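Local coordinates for protein putative mandelate racemase (PDB 2OX4) that binds magnesium and, as a mandelate racemase-like member of the enolase superfamily, probably works as a lyase, perhaps a dehydratase, at residues I232-I243 with I259-R268; L291-F300 with A327-I335. One frame throughout, in Å; residues are numbered along the deposited sequence.

Interaction 1. Residues I232-I243 with I259-R268. With MG (magnesium ion), chain O.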
loop_
_atom_site.group_PDB
_atom_site.type_symbol
_atom_site.label_atom_id
_atom_site.label_comp_id
_atom_site.label_asym_id
_atom_site.label_seq_id
_atom_site.Cartn_x
_atom_site.Cartn_y
_atom_site.Cartn_z
ATOM N N ILE C 232 31.096 -0.790 -9.973
ATOM C CA ILE C 232 31.272 -1.619 -11.187
ATOM C C ILE C 232 30.275 -1.372 -12.317
ATOM O O ILE C 232 30.398 -1.970 -13.386
ATOM C CB ILE C 232 31.319 -3.132 -10.902
ATOM C CG1 ILE C 232 29.998 -3.622 -10.291
ATOM C CG2 ILE C 232 32.558 -3.503 -10.064
ATOM C CD1 ILE C 232 29.864 -5.135 -10.245
ATOM N N GLU C 233 29.304 -0.493 -12.099
ATOM C CA GLU C 233 28.252 -0.301 -13.102
ATOM C C GLU C 233 28.784 0.215 -14.445
ATOM O O GLU C 233 28.263 -0.158 -15.499
ATOM C CB GLU C 233 27.110 0.572 -12.582
ATOM C CG GLU C 233 27.532 1.927 -12.034
ATOM C CD GLU C 233 26.356 2.758 -11.549
ATOM O OE1 GLU C 233 26.592 3.902 -11.103
ATOM O OE2 GLU C 233 25.202 2.270 -11.607
ATOM N N GLU C 234 29.840 1.029 -14.400
ATOM C CA GLU C 234 30.505 1.527 -15.614
ATOM C C GLU C 234 31.028 0.430 -16.568
ATOM O O GLU C 234 31.264 0.689 -17.749
ATOM C CB GLU C 234 31.643 2.478 -15.239
ATOM C CG GLU C 234 32.816 1.789 -14.559
ATOM C CD GLU C 234 33.716 2.766 -13.839
ATOM O OE1 GLU C 234 33.440 3.068 -12.655
ATOM O OE2 GLU C 234 34.695 3.231 -14.464
ATOM N N PHE C 235 31.186 -0.789 -16.061
ATOM C CA PHE C 235 31.774 -1.866 -16.851
ATOM C C PHE C 235 30.763 -2.727 -17.606
ATOM O O PHE C 235 31.135 -3.778 -18.133
ATOM C CB PHE C 235 32.664 -2.749 -15.977
ATOM C CG PHE C 235 33.810 -2.006 -15.348
ATOM C CD1 PHE C 235 33.835 -1.775 -13.976
ATOM C CD2 PHE C 235 34.857 -1.522 -16.132
ATOM C CE1 PHE C 235 34.892 -1.078 -13.383
ATOM C CE2 PHE C 235 35.921 -0.823 -15.552
ATOM C CZ PHE C 235 35.940 -0.603 -14.176
ATOM N N ASN C 236 29.503 -2.285 -17.648
ATOM C CA ASN C 236 28.428 -3.006 -18.349
ATOM C C ASN C 236 28.266 -4.455 -17.868
ATOM O O ASN C 236 28.569 -5.413 -18.586
ATOM C CB ASN C 236 28.608 -2.929 -19.881
ATOM C CG ASN C 236 27.450 -3.570 -20.651
ATOM O OD1 ASN C 236 27.665 -4.274 -21.644
ATOM N ND2 ASN C 236 26.219 -3.329 -20.191
ATOM N N ILE C 237 27.803 -4.603 -16.634
ATOM C CA ILE C 237 27.630 -5.918 -16.023
ATOM C C ILE C 237 26.316 -6.510 -16.523
ATOM O O ILE C 237 25.284 -5.855 -16.480
ATOM C CB ILE C 237 27.646 -5.794 -14.470
ATOM C CG1 ILE C 237 28.941 -5.118 -14.007
ATOM C CG2 ILE C 237 27.427 -7.147 -13.783
ATOM C CD1 ILE C 237 30.208 -5.812 -14.491
ATOM N N PHE C 238 26.369 -7.749 -17.016
ATOM C CA PHE C 238 25.236 -8.376 -17.684
ATOM C C PHE C 238 24.114 -8.623 -16.659
ATOM O O PHE C 238 22.975 -8.203 -16.853
ATOM C CB PHE C 238 25.694 -9.711 -18.291
ATOM C CG PHE C 238 24.751 -10.276 -19.306
ATOM C CD1 PHE C 238 24.435 -9.563 -20.463
ATOM C CD2 PHE C 238 24.185 -11.527 -19.115
ATOM C CE1 PHE C 238 23.571 -10.089 -21.408
ATOM C CE2 PHE C 238 23.301 -12.069 -20.059
ATOM C CZ PHE C 238 22.995 -11.353 -21.203
ATOM N N PHE C 239 24.461 -9.299 -15.572
ATOM C CA PHE C 239 23.629 -9.320 -14.376
ATOM C C PHE C 239 24.455 -9.612 -13.135
ATOM O O PHE C 239 25.642 -9.926 -13.237
ATOM C CB PHE C 239 22.361 -10.204 -14.520
ATOM C CG PHE C 239 22.603 -11.661 -14.871
ATOM C CD1 PHE C 239 23.041 -12.571 -13.905
ATOM C CD2 PHE C 239 22.312 -12.142 -16.145
ATOM C CE1 PHE C 239 23.220 -13.928 -14.213
ATOM C CE2 PHE C 239 22.499 -13.500 -16.462
ATOM C CZ PHE C 239 22.957 -14.387 -15.489
ATOM N N TYR C 240 23.818 -9.497 -11.974
ATOM C CA TYR C 240 24.496 -9.382 -10.685
ATOM C C TYR C 240 23.761 -10.360 -9.783
ATOM O O TYR C 240 22.569 -10.162 -9.484
ATOM C CB TYR C 240 24.304 -7.935 -10.200
ATOM C CG TYR C 240 25.105 -7.463 -8.992
ATOM C CD1 TYR C 240 26.332 -8.033 -8.644
ATOM C CD2 TYR C 240 24.632 -6.386 -8.225
ATOM C CE1 TYR C 240 27.060 -7.554 -7.525
ATOM C CE2 TYR C 240 25.337 -5.908 -7.123
ATOM C CZ TYR C 240 26.546 -6.493 -6.780
ATOM O OH TYR C 240 27.231 -6.001 -5.699
ATOM N N GLU C 241 24.455 -11.426 -9.392
ATOM C CA GLU C 241 23.822 -12.654 -8.881
ATOM C C GLU C 241 24.015 -12.836 -7.370
ATOM O O GLU C 241 25.127 -12.654 -6.847
ATOM C CB GLU C 241 24.353 -13.894 -9.632
ATOM C CG GLU C 241 24.031 -15.214 -8.929
ATOM C CD GLU C 241 24.504 -16.454 -9.676
ATOM O OE1 GLU C 241 24.866 -16.337 -10.864
ATOM O OE2 GLU C 241 24.492 -17.556 -9.068
ATOM N N GLU C 242 22.928 -13.222 -6.687
ATOM C CA GLU C 242 22.934 -13.571 -5.262
ATOM C C GLU C 242 23.626 -12.527 -4.389
ATOM O O GLU C 242 24.651 -12.793 -3.757
ATOM C CB GLU C 242 23.505 -14.968 -5.028
ATOM C CG GLU C 242 22.525 -16.109 -5.347
ATOM C CD GLU C 242 22.599 -17.223 -4.310
ATOM O OE1 GLU C 242 23.650 -17.892 -4.245
ATOM O OE2 GLU C 242 21.614 -17.430 -3.561
ATOM N N ILE C 243 23.052 -11.331 -4.354
ATOM C CA ILE C 243 23.731 -10.202 -3.732
ATOM C C ILE C 243 23.476 -10.107 -2.220
ATOM O O ILE C 243 24.087 -9.291 -1.529
ATOM C CB ILE C 243 23.362 -8.899 -4.429
ATOM C CG1 ILE C 243 21.882 -8.552 -4.177
ATOM C CG2 ILE C 243 23.641 -9.016 -5.942
ATOM C CD1 ILE C 243 21.500 -7.149 -4.636
ATOM N N ILE C 259 20.225 -0.014 -7.256
ATOM C CA ILE C 259 21.116 -0.780 -8.153
ATOM C C ILE C 259 20.509 -0.785 -9.552
ATOM O O ILE C 259 19.352 -1.167 -9.722
ATOM C CB ILE C 259 21.354 -2.256 -7.668
ATOM C CG1 ILE C 259 22.095 -2.288 -6.326
ATOM C CG2 ILE C 259 22.130 -3.094 -8.753
ATOM C CD1 ILE C 259 22.154 -3.671 -5.680
ATOM N N ASP C 260 21.267 -0.364 -10.557
ATOM C CA ASP C 260 20.722 -0.355 -11.914
ATOM C C ASP C 260 21.033 -1.606 -12.737
ATOM O O ASP C 260 20.392 -1.859 -13.765
ATOM C CB ASP C 260 21.101 0.933 -12.646
ATOM C CG ASP C 260 20.297 2.126 -12.157
ATOM O OD1 ASP C 260 19.087 1.952 -11.892
ATOM O OD2 ASP C 260 20.872 3.225 -12.013
ATOM N N ILE C 261 21.994 -2.396 -12.264
ATOM C CA ILE C 261 22.421 -3.596 -12.984
ATOM C C ILE C 261 21.297 -4.626 -12.766
ATOM O O ILE C 261 20.797 -4.733 -11.639
ATOM C CB ILE C 261 23.708 -4.172 -12.343
ATOM C CG1 ILE C 261 24.835 -3.125 -12.273
ATOM C CG2 ILE C 261 24.155 -5.442 -13.047
ATOM C CD1 ILE C 261 26.010 -3.575 -11.435
ATOM N N PRO C 262 20.901 -5.381 -13.819
ATOM C CA PRO C 262 19.895 -6.437 -13.609
ATOM C C PRO C 262 20.300 -7.429 -12.529
ATOM O O PRO C 262 21.476 -7.797 -12.416
ATOM C CB PRO C 262 19.817 -7.153 -14.964
ATOM C CG PRO C 262 20.268 -6.085 -15.966
ATOM C CD PRO C 262 21.355 -5.320 -15.224
ATOM N N LEU C 263 19.323 -7.844 -11.731
ATOM C CA LEU C 263 19.576 -8.748 -10.600
ATOM C C LEU C 263 19.183 -10.184 -10.923
ATOM O O LEU C 263 18.178 -10.432 -11.609
ATOM C CB LEU C 263 18.832 -8.277 -9.345
ATOM C CG LEU C 263 19.175 -6.867 -8.848
ATOM C CD1 LEU C 263 18.461 -6.611 -7.503
ATOM C CD2 LEU C 263 20.697 -6.728 -8.688
ATOM N N ALA C 264 19.974 -11.123 -10.413
ATOM C CA ALA C 264 19.693 -12.556 -10.581
ATOM C C ALA C 264 19.723 -13.319 -9.261
ATOM O O ALA C 264 20.510 -13.002 -8.359
ATOM C CB ALA C 264 20.685 -13.184 -11.540
ATOM N N SER C 265 18.879 -14.341 -9.155
ATOM C CA SER C 265 18.857 -15.192 -7.966
ATOM C C SER C 265 18.025 -16.436 -8.239
ATOM O O SER C 265 17.138 -16.413 -9.080
ATOM C CB SER C 265 18.226 -14.454 -6.787
ATOM O OG SER C 265 18.439 -15.187 -5.593
ATOM N N GLY C 266 18.303 -17.518 -7.518
ATOM C CA GLY C 266 17.402 -18.647 -7.591
ATOM C C GLY C 266 17.900 -19.945 -7.028
ATOM O O GLY C 266 17.095 -20.814 -6.741
ATOM N N GLU C 267 19.218 -20.114 -6.906
ATOM C CA GLU C 267 19.721 -21.410 -6.458
ATOM C C GLU C 267 19.354 -21.685 -5.008
ATOM O O GLU C 267 19.334 -22.835 -4.588
ATOM C CB GLU C 267 21.231 -21.539 -6.665
ATOM C CG GLU C 267 22.067 -20.658 -5.749
ATOM C CD GLU C 267 23.483 -20.557 -6.248
ATOM O OE1 GLU C 267 23.721 -19.747 -7.171
ATOM O OE2 GLU C 267 24.344 -21.300 -5.737
ATOM N N ARG C 268 19.051 -20.629 -4.245
ATOM C CA ARG C 268 18.567 -20.814 -2.875
ATOM C C ARG C 268 17.109 -20.350 -2.687
ATOM O O ARG C 268 16.713 -19.867 -1.619
ATOM C CB ARG C 268 19.531 -20.147 -1.886
ATOM C CG ARG C 268 20.779 -20.991 -1.630
ATOM C CD ARG C 268 21.720 -20.312 -0.652
ATOM N NE ARG C 268 22.484 -19.250 -1.306
ATOM C CZ ARG C 268 23.598 -18.729 -0.813
ATOM N NH1 ARG C 268 24.077 -19.168 0.352
ATOM N NH2 ARG C 268 24.234 -17.780 -1.491
HETATM MG MG MG O . 25.533 -18.896 -7.851
HETATM O O HOH W 1 24.129 0.385 -9.802
HETATM O O HOH W 2 19.125 -17.623 -4.481
HETATM O O HOH W 3 25.472 -17.781 -5.941
HETATM O O HOH W 4 20.436 -11.373 -5.852
HETATM O O HOH W 5 26.748 -20.521 -6.639
HETATM O O HOH W 6 25.984 -20.230 -9.403
#
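Glu242 and Arg268 pair side-on, each carboxylate oxygen taking one nitrogen. Arg268 NE lies 3.0 Å from Glu242 OE2, on its syn lone pair and nearly in the guanidinium plane, whereas NH2 comes to Glu242 OE1 at 2.8 Å from above the carboxylate plane; carboxylate and guanidinium are turned 55° apart. A bend in the Glu242 chain (chi2 -139°) swings this carboxylate across the end of the neighbouring strand and stacks it on that of Glu267, their planes 11° apart and Glu242 OE1 3.3 Å from Glu267 CD. Glu242 OE1 also accepts a bond from water 3, a magnesium ligand, and so belongs to the second shell. Glu241 OE2 and Glu267 OE1 each bind the magnesium ion at 2.1 Å; Glu215 completes the protein ligands, while Lys166 and Tyr44 hold the other oxygens of Glu241 and Glu267. Strands 237-241 and 263-265 are parallel neighbours in the enolase-type β/α barrel, joined by a beta-alpha-beta crossover through helix 250-258, and the metal sits at their C-terminal ends. Tyr240 O accepts Ala264 N, and Ala264 O accepts Glu242 N. Ala264 CB lies 3.4 Å from Phe239 CD1. Toward the strands' N-terminal ends, Ile261 splits its contacts: CG2 meets Ile237 CG2 at 3.8 Å and also Tyr240 CB, while CD1 reaches Ile232 CG1. Arg268 NH1 bonds Phe82 O of a second subunit, and the ring of that Phe82 makes a cation-pi contact with the guanidinium. With an alanine here, the Glu242 carboxylate would probably lose its charge partner and turn more freely beside Glu267, and the subunit tie would go.

Interaction 2. Residues L291-F300 with A327-I335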
loop_
_atom_site.group_PDB
_atom_site.type_symbol
_atom_site.label_atom_id
_atom_site.label_comp_id
_atom_site.label_asym_id
_atom_site.label_seq_id
_atom_site.Cartn_x
_atom_site.Cartn_y
_atom_site.Cartn_z
ATOM N N LEU C 291 17.070 -27.235 -11.134
ATOM C CA LEU C 291 16.181 -28.405 -11.297
ATOM C C LEU C 291 16.212 -29.357 -10.086
ATOM O O LEU C 291 15.180 -29.884 -9.695
ATOM C CB LEU C 291 16.516 -29.187 -12.568
ATOM C CG LEU C 291 15.867 -28.806 -13.899
ATOM C CD1 LEU C 291 16.315 -29.807 -14.941
ATOM C CD2 LEU C 291 14.366 -28.830 -13.819
ATOM N N GLY C 292 17.387 -29.534 -9.487
ATOM C CA GLY C 292 17.558 -30.448 -8.355
ATOM C C GLY C 292 17.198 -29.914 -6.974
ATOM O O GLY C 292 17.361 -30.631 -5.974
ATOM N N THR C 293 16.723 -28.667 -6.893
ATOM C CA THR C 293 16.198 -28.125 -5.625
ATOM C C THR C 293 14.845 -27.393 -5.734
ATOM O O THR C 293 14.105 -27.308 -4.746
ATOM C CB THR C 293 17.206 -27.186 -4.871
ATOM O OG1 THR C 293 17.399 -25.974 -5.604
ATOM C CG2 THR C 293 18.558 -27.853 -4.624
ATOM N N CYS C 294 14.527 -26.865 -6.914
ATOM C CA CYS C 294 13.327 -26.030 -7.067
ATOM C C CYS C 294 12.035 -26.847 -7.128
ATOM O O CYS C 294 10.954 -26.301 -6.964
ATOM C CB CYS C 294 13.437 -25.157 -8.313
ATOM S SG CYS C 294 13.068 -26.035 -9.847
ATOM N N GLY C 295 12.159 -28.149 -7.388
ATOM C CA GLY C 295 11.017 -29.064 -7.478
ATOM C C GLY C 295 10.989 -29.917 -8.745
ATOM O O GLY C 295 9.948 -30.473 -9.094
ATOM N N GLY C 296 12.126 -30.032 -9.442
ATOM C CA GLY C 296 12.196 -30.928 -10.610
ATOM C C GLY C 296 11.704 -30.251 -11.874
ATOM O O GLY C 296 11.391 -29.048 -11.863
ATOM N N PHE C 297 11.629 -31.010 -12.969
ATOM C CA PHE C 297 11.042 -30.499 -14.226
ATOM C C PHE C 297 9.641 -29.908 -14.020
ATOM O O PHE C 297 9.305 -28.877 -14.593
ATOM C CB PHE C 297 10.907 -31.618 -15.259
ATOM C CG PHE C 297 12.212 -32.060 -15.873
ATOM C CD1 PHE C 297 12.670 -33.363 -15.680
ATOM C CD2 PHE C 297 12.939 -31.204 -16.690
ATOM C CE1 PHE C 297 13.847 -33.803 -16.269
ATOM C CE2 PHE C 297 14.132 -31.634 -17.278
ATOM C CZ PHE C 297 14.579 -32.932 -17.065
ATOM N N THR C 298 8.834 -30.596 -13.216
ATOM C CA THR C 298 7.426 -30.230 -13.013
ATOM C C THR C 298 7.325 -28.804 -12.466
ATOM O O THR C 298 6.569 -27.958 -12.983
ATOM C CB THR C 298 6.743 -31.248 -12.072
ATOM O OG1 THR C 298 6.730 -32.531 -12.708
ATOM C CG2 THR C 298 5.294 -30.838 -11.751
ATOM N N GLU C 299 8.123 -28.526 -11.444
ATOM C CA GLU C 299 8.054 -27.230 -10.772
ATOM C C GLU C 299 8.868 -26.158 -11.486
ATOM O O GLU C 299 8.459 -24.997 -11.526
ATOM C CB GLU C 299 8.478 -27.360 -9.306
ATOM C CG GLU C 299 8.103 -26.150 -8.433
ATOM C CD GLU C 299 6.636 -26.109 -8.042
ATOM O OE1 GLU C 299 5.840 -26.948 -8.509
ATOM O OE2 GLU C 299 6.272 -25.224 -7.235
ATOM N N PHE C 300 10.019 -26.530 -12.042
ATOM C CA PHE C 300 10.815 -25.595 -12.866
ATOM C C PHE C 300 9.927 -24.944 -13.923
ATOM O O PHE C 300 9.960 -23.728 -14.111
ATOM C CB PHE C 300 11.940 -26.336 -13.581
ATOM C CG PHE C 300 12.846 -25.451 -14.403
ATOM C CD1 PHE C 300 14.069 -25.020 -13.880
ATOM C CD2 PHE C 300 12.518 -25.095 -15.716
ATOM C CE1 PHE C 300 14.937 -24.236 -14.641
ATOM C CE2 PHE C 300 13.375 -24.278 -16.475
ATOM C CZ PHE C 300 14.582 -23.859 -15.937
ATOM N N ALA C 327 19.756 -32.834 -17.722
ATOM C CA ALA C 327 18.369 -32.509 -17.386
ATOM C C ALA C 327 18.092 -31.031 -17.652
ATOM O O ALA C 327 17.073 -30.689 -18.250
ATOM C CB ALA C 327 18.066 -32.865 -15.937
ATOM N N SER C 328 19.028 -30.164 -17.251
ATOM C CA SER C 328 18.839 -28.714 -17.395
ATOM C C SER C 328 18.656 -28.263 -18.847
ATOM O O SER C 328 17.941 -27.311 -19.116
ATOM C CB SER C 328 19.981 -27.943 -16.731
ATOM O OG SER C 328 21.190 -28.063 -17.473
ATOM N N LEU C 329 19.304 -28.951 -19.783
ATOM C CA LEU C 329 19.210 -28.578 -21.190
ATOM C C LEU C 329 17.801 -28.806 -21.731
ATOM O O LEU C 329 17.302 -28.027 -22.545
ATOM C CB LEU C 329 20.244 -29.376 -22.004
ATOM C CG LEU C 329 21.693 -29.159 -21.551
ATOM C CD1 LEU C 329 22.621 -30.161 -22.238
ATOM C CD2 LEU C 329 22.142 -27.729 -21.814
ATOM N N HIS C 330 17.165 -29.887 -21.280
ATOM C CA HIS C 330 15.774 -30.166 -21.651
ATOM C C HIS C 330 14.831 -29.095 -21.117
ATOM O O HIS C 330 14.000 -28.575 -21.866
ATOM C CB HIS C 330 15.348 -31.539 -21.153
ATOM C CG HIS C 330 16.048 -32.667 -21.848
ATOM N ND1 HIS C 330 15.600 -33.198 -23.039
ATOM C CD2 HIS C 330 17.176 -33.348 -21.530
ATOM C CE1 HIS C 330 16.416 -34.171 -23.418
ATOM N NE2 HIS C 330 17.379 -34.283 -22.518
ATOM N N ALA C 331 14.982 -28.763 -19.837
ATOM C CA ALA C 331 14.127 -27.756 -19.182
ATOM C C ALA C 331 14.252 -26.405 -19.899
ATOM O O ALA C 331 13.256 -25.762 -20.213
ATOM C CB ALA C 331 14.505 -27.622 -17.696
ATOM N N GLU C 332 15.485 -26.006 -20.190
ATOM C CA GLU C 332 15.755 -24.705 -20.786
ATOM C C GLU C 332 15.338 -24.571 -22.239
ATOM O O GLU C 332 14.851 -23.515 -22.650
ATOM C CB GLU C 332 17.225 -24.353 -20.649
ATOM C CG GLU C 332 17.630 -24.028 -19.213
ATOM C CD GLU C 332 19.123 -23.797 -19.081
ATOM O OE1 GLU C 332 19.913 -24.500 -19.755
ATOM O OE2 GLU C 332 19.512 -22.905 -18.305
ATOM N N ILE C 333 15.537 -25.623 -23.034
ATOM C CA ILE C 333 15.155 -25.543 -24.449
ATOM C C ILE C 333 13.632 -25.483 -24.604
ATOM O O ILE C 333 13.127 -24.957 -25.596
ATOM C CB ILE C 333 15.779 -26.693 -25.301
ATOM C CG1 ILE C 333 15.903 -26.257 -26.768
ATOM C CG2 ILE C 333 14.989 -27.987 -25.169
ATOM C CD1 ILE C 333 17.157 -26.754 -27.442
ATOM N N ALA C 334 12.908 -25.992 -23.604
ATOM C CA ALA C 334 11.441 -26.061 -23.670
ATOM C C ALA C 334 10.703 -24.800 -23.193
ATOM O O ALA C 334 9.463 -24.763 -23.228
ATOM C CB ALA C 334 10.928 -27.268 -22.899
ATOM N N ILE C 335 11.430 -23.785 -22.735
ATOM C CA ILE C 335 10.762 -22.559 -22.244
ATOM C C ILE C 335 11.031 -21.377 -23.192
ATOM O O ILE C 335 12.127 -21.274 -23.745
ATOM C CB ILE C 335 11.174 -22.188 -20.771
ATOM C CG1 ILE C 335 12.694 -21.986 -20.647
ATOM C CG2 ILE C 335 10.658 -23.250 -19.763
ATOM C CD1 ILE C 335 13.143 -21.345 -19.311
#
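Ala327 O, which accepts the helical bond from Ala331 N and a weak one from His330 N, is also met by the edge of the Phe297 ring, the oxygen lying near the ring plane, 3.2 Å from Phe297 CE2. The same ring edge faces Ala331 N, and its CZ rests 3.7 Å from Ala327 CB. No hydrogen bond joins residues 291-300 to 327-335; the side chains meet through apolar atoms. Ala331 is the small residue on which three side chains converge. Phe300, with CG anti to the backbone N (chi1 -177°), sends its ring toward the facing helix and receives the Ala331 methyl over one face, a CH-pi contact with CB 4.0 Å from the ring centroid and 22° off the normal. Phe297 CD2 and Leu291 CD1 reach the same methyl, each at 4.0 Å from Ala331 CB. Leu291 CD1 also lies against the Ala327 backbone, 3.5 Å from its C atom, and Ile335 CD1 touches Phe300 CE2 at 4.1 Å. The axes of 296-300 and 327-333 approach to 10.6 Å at their closest, their directions 30° apart. These belong to successive helices of the β/α barrel, 296-309 and 322-333, with strand 313-314 between them in the chain. Helix 89-110 also packs here, its Ile100 touching both Phe297 and Ala327, while Glu332 bonds His341 at the start of strand 341-344.

Overall arrangement
Both contacts lie within the barrel domain, their centres 22 Å apart. All touching residues of interaction 2 are buried, while interaction 1, though mostly buried, reaches the surface at Glu233. Interaction 1 joins two neighbouring strands with the chain leading into and out of them, so backbone ladder, ionic pairing and metal ligation dominate, with isoleucines filling the end far from the magnesium. Interaction 2 joins helix 322-333 to helix 296-309 and the turn before it, resting on rings and methyls. They share no elements, yet they meet where Glu267 O packs against Thr293 OG1. Other subunits border interaction 1, whereas interaction 2 is flanked by helix 89-110 of the same chain.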